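Local coordinates for alternansucrase (Leuconostoc mesenteroides, PDB 6HVG), which belongs to glycoside hydrolase family 70 and joins a TIM-barrel-type catalytic domain to repeats of the choline-binding and cell-wall-binding type, at residues E1083-N1095 against S1104-L1118. Residues are numbered along the deposited sequence; the frame is centred on the assembly and turned at random.
Sequences ELAPQYRSSGDTN and SFLNNGYAFTDRYDL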
# COMPACT_ATOMS: atom_id res chain seq x y z
N GLU A 1083 -6.54 13.66 22.44
CA GLU A 1083 -5.97 12.44 21.87
C GLU A 1083 -4.53 12.73 21.58
O GLU A 1083 -4.21 13.48 20.66
CB GLU A 1083 -6.71 12.02 20.60
CG GLU A 1083 -6.38 10.62 20.13
CD GLU A 1083 -6.77 10.37 18.69
OE1 GLU A 1083 -7.91 10.74 18.30
OE2 GLU A 1083 -5.94 9.80 17.93
N LEU A 1084 -3.65 12.14 22.40
CA LEU A 1084 -2.20 12.28 22.25
C LEU A 1084 -1.68 11.22 21.30
O LEU A 1084 -2.21 10.12 21.24
CB LEU A 1084 -1.51 12.09 23.61
CG LEU A 1084 -1.73 13.18 24.65
CD1 LEU A 1084 -1.86 12.60 26.03
CD2 LEU A 1084 -0.62 14.21 24.63
N ALA A 1085 -0.60 11.54 20.60
CA ALA A 1085 0.08 10.57 19.76
C ALA A 1085 0.49 9.34 20.57
O ALA A 1085 0.53 9.40 21.81
CB ALA A 1085 1.31 11.20 19.14
N PRO A 1086 0.75 8.21 19.89
CA PRO A 1086 1.28 7.04 20.57
C PRO A 1086 2.66 7.33 21.11
O PRO A 1086 3.53 7.79 20.36
CB PRO A 1086 1.35 5.99 19.47
CG PRO A 1086 1.43 6.78 18.20
CD PRO A 1086 0.53 7.95 18.46
N GLN A 1087 2.86 7.07 22.40
CA GLN A 1087 4.05 7.55 23.10
C GLN A 1087 5.19 6.55 23.15
O GLN A 1087 6.18 6.75 23.88
CB GLN A 1087 3.67 7.92 24.53
CG GLN A 1087 2.65 9.03 24.61
CD GLN A 1087 3.18 10.32 24.06
OE1 GLN A 1087 4.24 10.77 24.48
NE2 GLN A 1087 2.46 10.93 23.13
N TYR A 1088 5.10 5.50 22.33
CA TYR A 1088 6.02 4.36 22.44
C TYR A 1088 7.32 4.68 21.71
O TYR A 1088 7.31 5.42 20.74
CB TYR A 1088 5.34 3.13 21.90
CG TYR A 1088 3.90 3.09 22.38
CD1 TYR A 1088 3.61 2.82 23.71
CD2 TYR A 1088 2.84 3.38 21.53
CE1 TYR A 1088 2.32 2.81 24.16
CE2 TYR A 1088 1.54 3.36 21.98
CZ TYR A 1088 1.29 3.08 23.31
OH TYR A 1088 0.01 3.08 23.80
N ARG A 1089 8.43 4.17 22.20
CA ARG A 1089 9.73 4.50 21.61
C ARG A 1089 9.86 3.99 20.18
O ARG A 1089 9.68 2.79 19.92
CB ARG A 1089 10.89 3.91 22.42
CG ARG A 1089 12.23 4.19 21.76
CD ARG A 1089 13.40 3.96 22.68
NE ARG A 1089 13.18 4.53 24.01
CZ ARG A 1089 13.18 5.83 24.30
NH1 ARG A 1089 13.39 6.75 23.36
NH2 ARG A 1089 13.01 6.21 25.55
N SER A 1090 10.21 4.90 19.27
CA SER A 1090 10.32 4.56 17.86
C SER A 1090 11.43 3.55 17.60
O SER A 1090 12.50 3.60 18.23
CB SER A 1090 10.56 5.79 17.02
OG SER A 1090 10.85 5.44 15.67
N SER A 1091 11.16 2.64 16.66
CA SER A 1091 12.15 1.69 16.17
C SER A 1091 13.11 2.37 15.20
O SER A 1091 14.17 1.82 14.88
CB SER A 1091 11.47 0.50 15.49
OG SER A 1091 10.59 0.95 14.48
N GLY A 1092 12.75 3.56 14.72
CA GLY A 1092 13.69 4.44 14.04
C GLY A 1092 14.19 3.95 12.69
O GLY A 1092 13.41 3.46 11.87
N ASP A 1093 15.50 4.07 12.48
CA ASP A 1093 16.13 3.62 11.24
C ASP A 1093 16.47 2.13 11.23
O ASP A 1093 16.90 1.62 10.20
CB ASP A 1093 17.40 4.44 10.97
CG ASP A 1093 17.09 5.87 10.56
OD1 ASP A 1093 15.97 6.12 10.07
OD2 ASP A 1093 17.96 6.74 10.70
N THR A 1094 16.26 1.44 12.36
CA THR A 1094 16.58 0.02 12.47
C THR A 1094 15.76 -0.81 11.51
O THR A 1094 14.55 -0.66 11.43
CB THR A 1094 16.37 -0.49 13.91
OG1 THR A 1094 17.11 0.33 14.82
CG2 THR A 1094 16.82 -1.95 14.06
N ASN A 1095 16.42 -1.69 10.77
CA ASN A 1095 15.79 -2.41 9.66
C ASN A 1095 16.56 -3.68 9.35
O ASN A 1095 17.61 -3.65 8.72
CB ASN A 1095 15.76 -1.49 8.44
CG ASN A 1095 15.20 -2.17 7.20
OD1 ASN A 1095 15.95 -2.60 6.32
ND2 ASN A 1095 13.89 -2.25 7.13
N SER A 1104 8.21 4.33 11.07
CA SER A 1104 9.43 3.98 11.76
C SER A 1104 10.45 5.08 11.61
O SER A 1104 11.00 5.56 12.61
CB SER A 1104 9.99 2.65 11.25
OG SER A 1104 10.97 2.15 12.14
N PHE A 1105 10.72 5.50 10.39
CA PHE A 1105 11.78 6.49 10.19
C PHE A 1105 11.35 7.93 10.48
O PHE A 1105 12.20 8.80 10.68
CB PHE A 1105 12.48 6.34 8.82
CG PHE A 1105 11.58 6.49 7.62
CD1 PHE A 1105 11.20 7.74 7.20
CD2 PHE A 1105 11.21 5.38 6.87
CE1 PHE A 1105 10.40 7.90 6.09
CE2 PHE A 1105 10.40 5.54 5.74
CZ PHE A 1105 9.98 6.80 5.35
N LEU A 1106 10.04 8.18 10.54
CA LEU A 1106 9.55 9.46 11.04
C LEU A 1106 9.26 9.47 12.56
O LEU A 1106 8.74 10.44 13.09
CB LEU A 1106 8.33 9.94 10.24
CG LEU A 1106 8.58 10.29 8.76
CD1 LEU A 1106 7.29 10.79 8.13
CD2 LEU A 1106 9.65 11.35 8.64
N ASN A 1107 9.59 8.40 13.25
CA ASN A 1107 9.53 8.36 14.70
C ASN A 1107 8.21 8.81 15.32
O ASN A 1107 8.17 9.35 16.43
CB ASN A 1107 10.69 9.18 15.28
CG ASN A 1107 12.05 8.68 14.81
OD1 ASN A 1107 12.25 7.49 14.60
ND2 ASN A 1107 12.97 9.59 14.63
N ASN A 1108 7.11 8.54 14.62
CA ASN A 1108 5.83 9.05 15.05
C ASN A 1108 5.20 8.27 16.19
O ASN A 1108 4.19 8.71 16.77
CB ASN A 1108 4.85 9.19 13.88
CG ASN A 1108 4.49 7.87 13.27
OD1 ASN A 1108 4.51 6.84 13.93
ND2 ASN A 1108 4.10 7.90 12.00
N GLY A 1109 5.79 7.12 16.50
CA GLY A 1109 5.34 6.32 17.66
C GLY A 1109 4.47 5.13 17.32
O GLY A 1109 4.28 4.27 18.16
N TYR A 1110 3.95 5.09 16.09
CA TYR A 1110 3.19 3.92 15.62
C TYR A 1110 4.07 2.71 15.34
O TYR A 1110 3.56 1.60 15.32
CB TYR A 1110 2.35 4.25 14.39
CG TYR A 1110 1.09 4.99 14.75
CD1 TYR A 1110 0.05 4.35 15.43
CD2 TYR A 1110 0.95 6.34 14.48
CE1 TYR A 1110 -1.10 5.03 15.79
CE2 TYR A 1110 -0.20 7.02 14.84
CZ TYR A 1110 -1.21 6.36 15.49
OH TYR A 1110 -2.33 7.07 15.84
N ALA A 1111 5.37 2.92 15.15
CA ALA A 1111 6.32 1.82 14.94
C ALA A 1111 7.29 1.81 16.10
O ALA A 1111 8.08 2.71 16.25
CB ALA A 1111 7.05 1.99 13.62
N PHE A 1112 7.25 0.75 16.90
CA PHE A 1112 8.02 0.68 18.11
C PHE A 1112 8.61 -0.70 18.36
O PHE A 1112 8.09 -1.70 17.91
CB PHE A 1112 7.14 1.06 19.31
CG PHE A 1112 5.78 0.42 19.29
CD1 PHE A 1112 5.60 -0.86 19.79
CD2 PHE A 1112 4.69 1.11 18.78
CE1 PHE A 1112 4.36 -1.46 19.76
CE2 PHE A 1112 3.43 0.52 18.75
CZ PHE A 1112 3.27 -0.77 19.25
N THR A 1113 9.72 -0.72 19.09
CA THR A 1113 10.37 -1.94 19.55
C THR A 1113 9.88 -2.38 20.93
O THR A 1113 9.68 -3.56 21.16
CB THR A 1113 11.89 -1.73 19.65
OG1 THR A 1113 12.14 -0.49 20.33
CG2 THR A 1113 12.52 -1.71 18.24
N ASP A 1114 9.70 -1.42 21.82
CA ASP A 1114 9.33 -1.66 23.22
C ASP A 1114 7.99 -0.99 23.52
O ASP A 1114 7.87 0.23 23.48
CB ASP A 1114 10.41 -1.09 24.12
CG ASP A 1114 10.32 -1.58 25.55
OD1 ASP A 1114 9.26 -2.10 25.96
OD2 ASP A 1114 11.33 -1.48 26.26
N ARG A 1115 6.98 -1.80 23.82
CA ARG A 1115 5.63 -1.25 24.02
C ARG A 1115 5.51 -0.44 25.32
O ARG A 1115 4.61 0.39 25.44
CB ARG A 1115 4.60 -2.35 24.04
CG ARG A 1115 4.71 -3.31 22.88
CD ARG A 1115 3.46 -4.12 22.67
NE ARG A 1115 3.12 -4.85 23.86
CZ ARG A 1115 1.96 -5.46 24.04
NH1 ARG A 1115 1.04 -5.44 23.08
NH2 ARG A 1115 1.73 -6.09 25.18
N TYR A 1116 6.38 -0.70 26.29
CA TYR A 1116 6.27 -0.08 27.59
C TYR A 1116 7.23 1.09 27.81
O TYR A 1116 7.14 1.77 28.83
CB TYR A 1116 6.51 -1.12 28.67
CG TYR A 1116 5.41 -2.14 28.78
CD1 TYR A 1116 5.39 -3.25 27.96
CD2 TYR A 1116 4.43 -2.03 29.75
CE1 TYR A 1116 4.41 -4.20 28.06
CE2 TYR A 1116 3.44 -2.98 29.88
CZ TYR A 1116 3.43 -4.07 29.03
OH TYR A 1116 2.43 -5.00 29.15
N ASP A 1117 8.16 1.33 26.88
CA ASP A 1117 9.08 2.46 26.96
C ASP A 1117 8.42 3.69 26.34
O ASP A 1117 8.33 3.82 25.12
CB ASP A 1117 10.37 2.15 26.22
CG ASP A 1117 11.45 3.18 26.43
OD1 ASP A 1117 11.15 4.28 26.90
OD2 ASP A 1117 12.62 2.91 26.09
N LEU A 1118 7.96 4.60 27.20
CA LEU A 1118 7.30 5.84 26.76
C LEU A 1118 8.20 7.09 26.92
O LEU A 1118 7.71 8.23 26.94
CB LEU A 1118 5.99 6.01 27.52
CG LEU A 1118 4.83 5.11 27.02
CD1 LEU A 1118 4.92 3.69 27.54
CD2 LEU A 1118 3.48 5.70 27.36
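The long loop that follows barrel strand 1081-1083 doubles back on itself here. Pro1086, Tyr1088, Arg1089 and Ser1091 of one arm meet Tyr1110, Phe1112, Asp1117 and Ser1104 of the other. Pro1086 CG sits over one face of the Tyr1110 ring, 3.6 Å from its centroid and almost on the ring normal. This is a CH-pi contact. Next to it the Tyr1088 and Phe1112 side chains run side by side and point the same way. Their ring planes are inclined at 57°, and Tyr1088 CB lies 3.8 Å from Phe1112 CD2. Gly1109 O approaches the edges of both rings.

Arg1089 is held at both backbone and side chain by Asp1117. Its N donates to Asp1117 O at 2.9 Å. CG lies anti to the backbone N (chi1 177°), and the chain bends at chi3, which brings NE to Asp1117. NE then makes a nearly straight salt-bridge bond of 2.7 Å to Asp1117 OD2. The oxygen lies in the guanidinium plane, but the nitrogen stands above the carboxylate plane. NH2 adds a weak bond to OD1 and also reaches Asn1128 O.

At the other end, Ser1091 N binds Ala1111 O at 3.1 Å. Ser1091 OG donates to Ser1104 OG at 2.7 Å, which in turn donates to Gly1092 O at 2.8 Å. These two serine hydroxyl bonds tie the type II' turn 1091-1094 to the end of helix 1102-1105.

Tyr1088 OH hydrogen-bonds to Asp1155 O in barrel strand 1151-1156. The Arg1115 guanidinium bonds to Gln593 and forms a salt bridge with Glu592, both of helix 587-601. Leu1106 touches helix 779-793, and Tyr1116 touches helix 1203-1207.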